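Local coordinates for protein eukaryotic translation initiation factor 2A (PDB 3WJ9) that probably directs the binding of initiator methionyl-tRNA to 40S ribosomal subunits in a codon-dependent manner for a small number of specific mRNAs, at residues Asp337-Asp340 with Lys346-Thr349; Lys4-Tyr9 with Ala40-Asn45. All coordinates share one frame; numbering follows the deposited sequence.

Contact 1 of 2, residues Asp337-Asp340 with Lys346-Thr349; sequences DIFD and KKIT
Ile338 meets Ile348 and Thr349 together, an irregularity consistent with a beta bulge in this antiparallel hairpin of WD repeat 3. Ile338 O accepts from Ile348 N at 3.2 Å, while Ile338 N donates a hydrogen bond to Thr349 O at 3.1 Å. The psi of -15° at Ile348, unlike the extended values on either side, fits such a bulge. Nearer the turn, Lys346 O accepts from Asp340 N at 2.9 Å, a bond bent at the hydrogen (132°). Between these bonds, Phe339 and Lys347 form a non-hydrogen-bonded pair: CG of the lysine sits 4.1 Å from the ring centroid, a CH-pi contact over one face. Lys347, bent at its third and fourth torsions, lays CD 3.6 Å from Asp337 CB; a long aliphatic stem with a charged end suits this exposed position. Its NZ bonds Thr350 OG1, which also serves Asp337 OD1, so one hydroxyl mediates between opposite charges. The buried carboxylates are answered by arginines, Asp337 by Arg312 and Asp340 by Arg322, and Thr349 OG1 by the carbonyls of Ile388 and Thr389. Strand 346-352 edges the four-stranded sheet, and strand 335-340 lies between it and strand 323-327.

Contact 2 of 2, residues Lys4-Tyr9 with Ala40-Asn45; sequences KSQFAY and ACYSPN
Tyr42 reaches across from strand 37-42 to Gln6 and Ala8 on strand 6-11, joining two neighbouring blades of the beta-propeller near the place where the ring closes. Strand 6-11 pairs with strand 401-406, near the end of this fragment, in one sheet; strand 37-42 edges the next. Close packing is concentrated at the phenol end. Ala8 CB lies 3.5 Å from Tyr42 CE2, and its small methyl leaves room for the ring to approach the backbone. Gln6 extends its chain fully, CG anti to the backbone N (chi1 -176°), which brings OE1 to the hydroxyl at a slant, amide and ring planes 61° apart. The amide suits a buried place because both its ends are used: OE1 accepts from the tyrosine, and NE2 donates to Thr62 O. Phe405 and Phe49 also meet the tyrosine ring, the former nearly perpendicular to it. Away from this point the contact is loose: the strands run roughly antiparallel, yet Ala8 CA and Cys41 CA are 8.3 Å apart, with no backbone hydrogen bonds between them, and beyond Tyr42 the chain leaves for a turn with Pro44 exposed. A phenylalanine in place of Tyr42 would probably leave Gln6 OE1 without its donor and the amide freer to turn. The bond concerned runs 3.0 Å from Tyr42 OH to Gln6 OE1, with the hydroxyl oxygen tilted 29° from the carbonyl plane.

Contact 1 lies within a blade, where main-chain hydrogen bonds attach the edge strand to its neighbour; contact 2 lies between blades, where a side chain spans strands that do not pair. Both belong to the beta-propeller part of a longer factor. Contact 1 involves strand 346-352, the last and outer strand of its blade, and its centre is about 24 Å from the centre of the chain; contact 2 uses strand 37-42, the first of its blade, and its centre is about 14 Å away. The contacts do not touch, with centres about 26 Å apart and nearest atoms about 15 Å apart. Along the chain they follow in series, contact 2 at the N-terminal start and contact 1 in a blade late in the circuit.

Contact 1 of 2, residues Asp337-Asp340 with Lys346-Thr349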
ATOM      1  N   ASP A 337      20.075  -0.177  -7.212  1.00 33.29           N
ATOM      2  CA  ASP A 337      20.759  -1.450  -7.410  1.00 40.24           C
ATOM      3  C   ASP A 337      19.750  -2.595  -7.409  1.00 44.32           C
ATOM      4  O   ASP A 337      18.751  -2.545  -6.694  1.00 41.91           O
ATOM      5  CB  ASP A 337      21.814  -1.674  -6.323  1.00 48.30           C
ATOM      6  CG  ASP A 337      22.950  -0.676  -6.399  1.00 59.98           C
ATOM      7  OD1 ASP A 337      23.121  -0.054  -7.467  1.00 65.49           O
ATOM      8  OD2 ASP A 337      23.677  -0.518  -5.394  1.00 59.60           O
ATOM      9  N   ILE A 338      20.008  -3.622  -8.214  1.00 40.76           N
ATOM     10  CA  ILE A 338      19.129  -4.788  -8.260  1.00 44.61           C
ATOM     11  C   ILE A 338      19.912  -6.081  -8.035  1.00 46.70           C
ATOM     12  O   ILE A 338      20.839  -6.401  -8.779  1.00 50.76           O
ATOM     13  CB  ILE A 338      18.366  -4.876  -9.597  1.00 46.29           C
ATOM     14  CG1 ILE A 338      17.419  -3.683  -9.744  1.00 45.65           C
ATOM     15  CG2 ILE A 338      17.583  -6.176  -9.680  1.00 44.01           C
ATOM     16  CD1 ILE A 338      16.576  -3.720 -10.997  1.00 56.42           C
ATOM     17  N   PHE A 339      19.524  -6.816  -6.996  1.00 48.68           N
ATOM     18  CA  PHE A 339      20.213  -8.040  -6.605  1.00 46.18           C
ATOM     19  C   PHE A 339      19.354  -9.272  -6.879  1.00 52.56           C
ATOM     20  O   PHE A 339      18.138  -9.168  -7.038  1.00 58.49           O
ATOM     21  CB  PHE A 339      20.604  -7.978  -5.127  1.00 49.93           C
ATOM     22  CG  PHE A 339      21.488  -6.809  -4.784  1.00 52.39           C
ATOM     23  CD1 PHE A 339      20.945  -5.568  -4.491  1.00 42.51           C
ATOM     24  CD2 PHE A 339      22.864  -6.954  -4.762  1.00 55.31           C
ATOM     25  CE1 PHE A 339      21.760  -4.495  -4.180  1.00 41.84           C
ATOM     26  CE2 PHE A 339      23.682  -5.887  -4.453  1.00 53.49           C
ATOM     27  CZ  PHE A 339      23.131  -4.657  -4.161  1.00 44.19           C
ATOM     28  N   ASP A 340      19.993 -10.437  -6.932  1.00 61.51           N
ATOM     29  CA  ASP A 340      19.318 -11.673  -7.320  1.00 59.73           C
ATOM     30  C   ASP A 340      19.465 -12.748  -6.247  1.00 69.62           C
ATOM     31  O   ASP A 340      20.550 -13.288  -6.048  1.00 80.38           O
ATOM     32  CB  ASP A 340      19.878 -12.177  -8.656  1.00 53.21           C
ATOM     33  CG  ASP A 340      19.025 -13.267  -9.286  1.00 66.17           C
ATOM     34  OD1 ASP A 340      18.507 -14.139  -8.559  1.00 72.16           O
ATOM     35  OD2 ASP A 340      18.877 -13.253 -10.526  1.00 80.42           O
ATOM     36  N   LYS A 346      23.899 -11.801  -6.403  1.00 64.30           N
ATOM     37  CA  LYS A 346      24.680 -11.023  -7.365  1.00 75.41           C
ATOM     38  C   LYS A 346      23.940  -9.746  -7.701  1.00 69.46           C
ATOM     39  O   LYS A 346      22.709  -9.717  -7.706  1.00 67.35           O
ATOM     40  CB  LYS A 346      24.947 -11.775  -8.674  1.00 79.26           C
ATOM     41  CG  LYS A 346      25.570 -13.150  -8.595  1.00 88.83           C
ATOM     42  CD  LYS A 346      26.709 -13.280  -7.606  1.00 91.64           C
ATOM     43  CE  LYS A 346      27.346 -14.659  -7.751  1.00 89.52           C
ATOM     44  NZ  LYS A 346      28.326 -14.962  -6.679  1.00 85.97           N
ATOM     45  N   LYS A 347      24.694  -8.695  -7.989  1.00 71.19           N
ATOM     46  CA  LYS A 347      24.112  -7.511  -8.585  1.00 65.71           C
ATOM     47  C   LYS A 347      24.249  -7.622 -10.097  1.00 72.62           C
ATOM     48  O   LYS A 347      25.320  -7.953 -10.611  1.00 87.71           O
ATOM     49  CB  LYS A 347      24.783  -6.244  -8.064  1.00 53.01           C
ATOM     50  CG  LYS A 347      23.900  -5.016  -8.164  1.00 52.38           C
ATOM     51  CD  LYS A 347      24.437  -3.868  -7.329  1.00 57.41           C
ATOM     52  CE  LYS A 347      25.866  -3.528  -7.712  1.00 73.59           C
ATOM     53  NZ  LYS A 347      25.962  -3.105  -9.137  1.00 80.21           N
ATOM     54  N   ILE A 348      23.155  -7.363 -10.802  1.00 61.96           N
ATOM     55  CA  ILE A 348      23.134  -7.468 -12.254  1.00 60.37           C
ATOM     56  C   ILE A 348      22.971  -6.096 -12.886  1.00 54.50           C
ATOM     57  O   ILE A 348      23.189  -5.921 -14.086  1.00 65.17           O
ATOM     58  CB  ILE A 348      21.988  -8.375 -12.740  1.00 68.91           C
ATOM     59  CG1 ILE A 348      20.636  -7.705 -12.483  1.00 57.91           C
ATOM     60  CG2 ILE A 348      22.056  -9.731 -12.058  1.00 67.67           C
ATOM     61  CD1 ILE A 348      19.458  -8.449 -13.070  1.00 57.88           C
ATOM     62  N   THR A 349      22.583  -5.122 -12.072  1.00 47.89           N
ATOM     63  CA  THR A 349      22.227  -3.810 -12.585  1.00 48.48           C
ATOM     64  C   THR A 349      22.417  -2.704 -11.552  1.00 47.68           C
ATOM     65  O   THR A 349      22.024  -2.842 -10.393  1.00 57.91           O
ATOM     66  CB  THR A 349      20.761  -3.796 -13.073  1.00 55.68           C
ATOM     67  OG1 THR A 349      20.601  -4.734 -14.144  1.00 69.54           O
ATOM     68  CG2 THR A 349      20.365  -2.415 -13.563  1.00 55.18           C
TER

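Contact 2 of 2, residues Lys4-Tyr9 with Ala40-Asn45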
ATOM      1  N   LYS A   4      -0.129  -6.679 -22.598  1.00 62.81           N
ATOM      2  CA  LYS A   4       0.290  -5.290 -22.677  1.00 57.19           C
ATOM      3  C   LYS A   4       0.870  -4.835 -21.340  1.00 67.37           C
ATOM      4  O   LYS A   4       0.317  -5.124 -20.282  1.00 90.98           O
ATOM      5  CB  LYS A   4      -0.893  -4.411 -23.085  1.00 55.47           C
ATOM      6  CG  LYS A   4      -2.105  -4.582 -22.184  1.00 66.35           C
ATOM      7  CD  LYS A   4      -3.295  -3.757 -22.641  1.00 73.74           C
ATOM      8  CE  LYS A   4      -3.888  -4.293 -23.931  1.00 75.04           C
ATOM      9  NZ  LYS A   4      -5.109  -3.539 -24.327  1.00 77.97           N
ATOM     10  N   SER A   5       1.997  -4.134 -21.384  1.00 48.81           N
ATOM     11  CA  SER A   5       2.610  -3.628 -20.159  1.00 43.34           C
ATOM     12  C   SER A   5       2.036  -2.257 -19.803  1.00 45.80           C
ATOM     13  O   SER A   5       2.712  -1.242 -19.943  1.00 53.56           O
ATOM     14  CB  SER A   5       4.132  -3.545 -20.309  1.00 59.90           C
ATOM     15  OG  SER A   5       4.666  -4.744 -20.844  1.00 67.52           O
ATOM     16  N   GLN A   6       0.790  -2.231 -19.334  1.00 44.89           N
ATOM     17  CA  GLN A   6       0.082  -0.968 -19.126  1.00 39.07           C
ATOM     18  C   GLN A   6       0.424  -0.305 -17.797  1.00 36.67           C
ATOM     19  O   GLN A   6       0.583  -0.970 -16.774  1.00 34.66           O
ATOM     20  CB  GLN A   6      -1.437  -1.174 -19.215  1.00 30.05           C
ATOM     21  CG  GLN A   6      -2.243   0.128 -19.112  1.00 31.37           C
ATOM     22  CD  GLN A   6      -3.748  -0.086 -19.070  1.00 48.53           C
ATOM     23  OE1 GLN A   6      -4.471   0.642 -18.387  1.00 54.77           O
ATOM     24  NE2 GLN A   6      -4.228  -1.080 -19.808  1.00 50.86           N
ATOM     25  N   PHE A   7       0.540   1.017 -17.835  1.00 35.72           N
ATOM     26  CA  PHE A   7       0.653   1.830 -16.633  1.00 38.57           C
ATOM     27  C   PHE A   7      -0.251   3.049 -16.772  1.00 35.11           C
ATOM     28  O   PHE A   7      -0.717   3.357 -17.867  1.00 39.24           O
ATOM     29  CB  PHE A   7       2.104   2.253 -16.388  1.00 43.20           C
ATOM     30  CG  PHE A   7       2.674   3.129 -17.469  1.00 31.62           C
ATOM     31  CD1 PHE A   7       3.336   2.571 -18.550  1.00 42.45           C
ATOM     32  CD2 PHE A   7       2.565   4.509 -17.397  1.00 35.85           C
ATOM     33  CE1 PHE A   7       3.867   3.369 -19.546  1.00 45.66           C
ATOM     34  CE2 PHE A   7       3.093   5.314 -18.389  1.00 32.83           C
ATOM     35  CZ  PHE A   7       3.747   4.741 -19.465  1.00 44.41           C
ATOM     36  N   ALA A   8      -0.504   3.736 -15.664  1.00 33.52           N
ATOM     37  CA  ALA A   8      -1.310   4.950 -15.692  1.00 24.03           C
ATOM     38  C   ALA A   8      -0.457   6.163 -15.365  1.00 29.04           C
ATOM     39  O   ALA A   8       0.596   6.037 -14.746  1.00 35.10           O
ATOM     40  CB  ALA A   8      -2.468   4.842 -14.717  1.00 35.80           C
ATOM     41  N   TYR A   9      -0.911   7.338 -15.785  1.00 30.71           N
ATOM     42  CA  TYR A   9      -0.220   8.575 -15.451  1.00 31.22           C
ATOM     43  C   TYR A   9      -1.222   9.693 -15.216  1.00 34.51           C
ATOM     44  O   TYR A   9      -2.295   9.714 -15.817  1.00 33.42           O
ATOM     45  CB  TYR A   9       0.763   8.974 -16.557  1.00 40.64           C
ATOM     46  CG  TYR A   9       0.104   9.512 -17.810  1.00 45.48           C
ATOM     47  CD1 TYR A   9      -0.304   8.658 -18.822  1.00 49.62           C
ATOM     48  CD2 TYR A   9      -0.101  10.877 -17.982  1.00 43.29           C
ATOM     49  CE1 TYR A   9      -0.905   9.144 -19.967  1.00 54.94           C
ATOM     50  CE2 TYR A   9      -0.702  11.372 -19.122  1.00 48.36           C
ATOM     51  CZ  TYR A   9      -1.101  10.501 -20.113  1.00 56.78           C
ATOM     52  OH  TYR A   9      -1.700  10.990 -21.252  1.00 65.27           O
ATOM     53  N   ALA A  40      -5.983   9.326  -8.702  1.00 51.11           N
ATOM     54  CA  ALA A  40      -6.192   8.144  -9.536  1.00 26.91           C
ATOM     55  C   ALA A  40      -5.649   6.877  -8.873  1.00 36.54           C
ATOM     56  O   ALA A  40      -4.748   6.949  -8.037  1.00 52.63           O
ATOM     57  CB  ALA A  40      -5.548   8.338 -10.900  1.00 42.17           C
ATOM     58  N   CYS A  41      -6.194   5.721  -9.254  1.00 38.95           N
ATOM     59  CA  CYS A  41      -5.733   4.436  -8.722  1.00 36.53           C
ATOM     60  C   CYS A  41      -6.250   3.226  -9.511  1.00 30.81           C
ATOM     61  O   CYS A  41      -7.232   3.322 -10.250  1.00 30.39           O
ATOM     62  CB  CYS A  41      -6.144   4.291  -7.253  1.00 36.92           C
ATOM     63  SG  CYS A  41      -7.927   4.212  -6.958  1.00 48.33           S
ATOM     64  N   TYR A  42      -5.572   2.092  -9.343  1.00 38.62           N
ATOM     65  CA  TYR A  42      -6.000   0.819  -9.919  1.00 37.86           C
ATOM     66  C   TYR A  42      -6.620  -0.077  -8.850  1.00 37.94           C
ATOM     67  O   TYR A  42      -6.285   0.030  -7.669  1.00 42.37           O
ATOM     68  CB  TYR A  42      -4.821   0.077 -10.563  1.00 45.64           C
ATOM     69  CG  TYR A  42      -4.437   0.526 -11.958  1.00 47.77           C
ATOM     70  CD1 TYR A  42      -5.259   0.272 -13.049  1.00 46.54           C
ATOM     71  CD2 TYR A  42      -3.230   1.169 -12.188  1.00 47.93           C
ATOM     72  CE1 TYR A  42      -4.898   0.673 -14.326  1.00 45.93           C
ATOM     73  CE2 TYR A  42      -2.861   1.573 -13.458  1.00 41.87           C
ATOM     74  CZ  TYR A  42      -3.698   1.323 -14.523  1.00 48.33           C
ATOM     75  OH  TYR A  42      -3.331   1.722 -15.788  1.00 61.93           O
ATOM     76  N   SER A  43      -7.518  -0.963  -9.268  1.00 35.33           N
ATOM     77  CA  SER A  43      -7.976  -2.045  -8.404  1.00 39.60           C
ATOM     78  C   SER A  43      -6.828  -3.040  -8.249  1.00 42.74           C
ATOM     79  O   SER A  43      -6.018  -3.183  -9.163  1.00 46.69           O
ATOM     80  CB  SER A  43      -9.228  -2.717  -8.978  1.00 38.00           C
ATOM     81  OG  SER A  43      -8.997  -3.217 -10.282  1.00 53.15           O
ATOM     82  N   PRO A  44      -6.743  -3.714  -7.087  1.00 44.34           N
ATOM     83  CA  PRO A  44      -5.625  -4.607  -6.756  1.00 37.47           C
ATOM     84  C   PRO A  44      -5.282  -5.610  -7.860  1.00 36.08           C
ATOM     85  O   PRO A  44      -4.121  -5.999  -7.993  1.00 42.01           O
ATOM     86  CB  PRO A  44      -6.127  -5.334  -5.507  1.00 38.94           C
ATOM     87  CG  PRO A  44      -7.033  -4.352  -4.857  1.00 45.47           C
ATOM     88  CD  PRO A  44      -7.724  -3.642  -5.989  1.00 41.81           C
ATOM     89  N   ASN A  45      -6.285  -6.017  -8.631  1.00 33.39           N
ATOM     90  CA  ASN A  45      -6.089  -6.934  -9.748  1.00 30.20           C
ATOM     91  C   ASN A  45      -5.959  -6.213 -11.086  1.00 48.85           C
ATOM     92  O   ASN A  45      -5.803  -6.847 -12.129  1.00 57.57           O
ATOM     93  CB  ASN A  45      -7.238  -7.943  -9.810  1.00 44.03           C
ATOM     94  CG  ASN A  45      -8.584  -7.311  -9.519  1.00 63.30           C
ATOM     95  OD1 ASN A  45      -8.715  -6.496  -8.607  1.00 60.24           O
ATOM     96  ND2 ASN A  45      -9.597  -7.695 -10.287  1.00 63.93           N
TER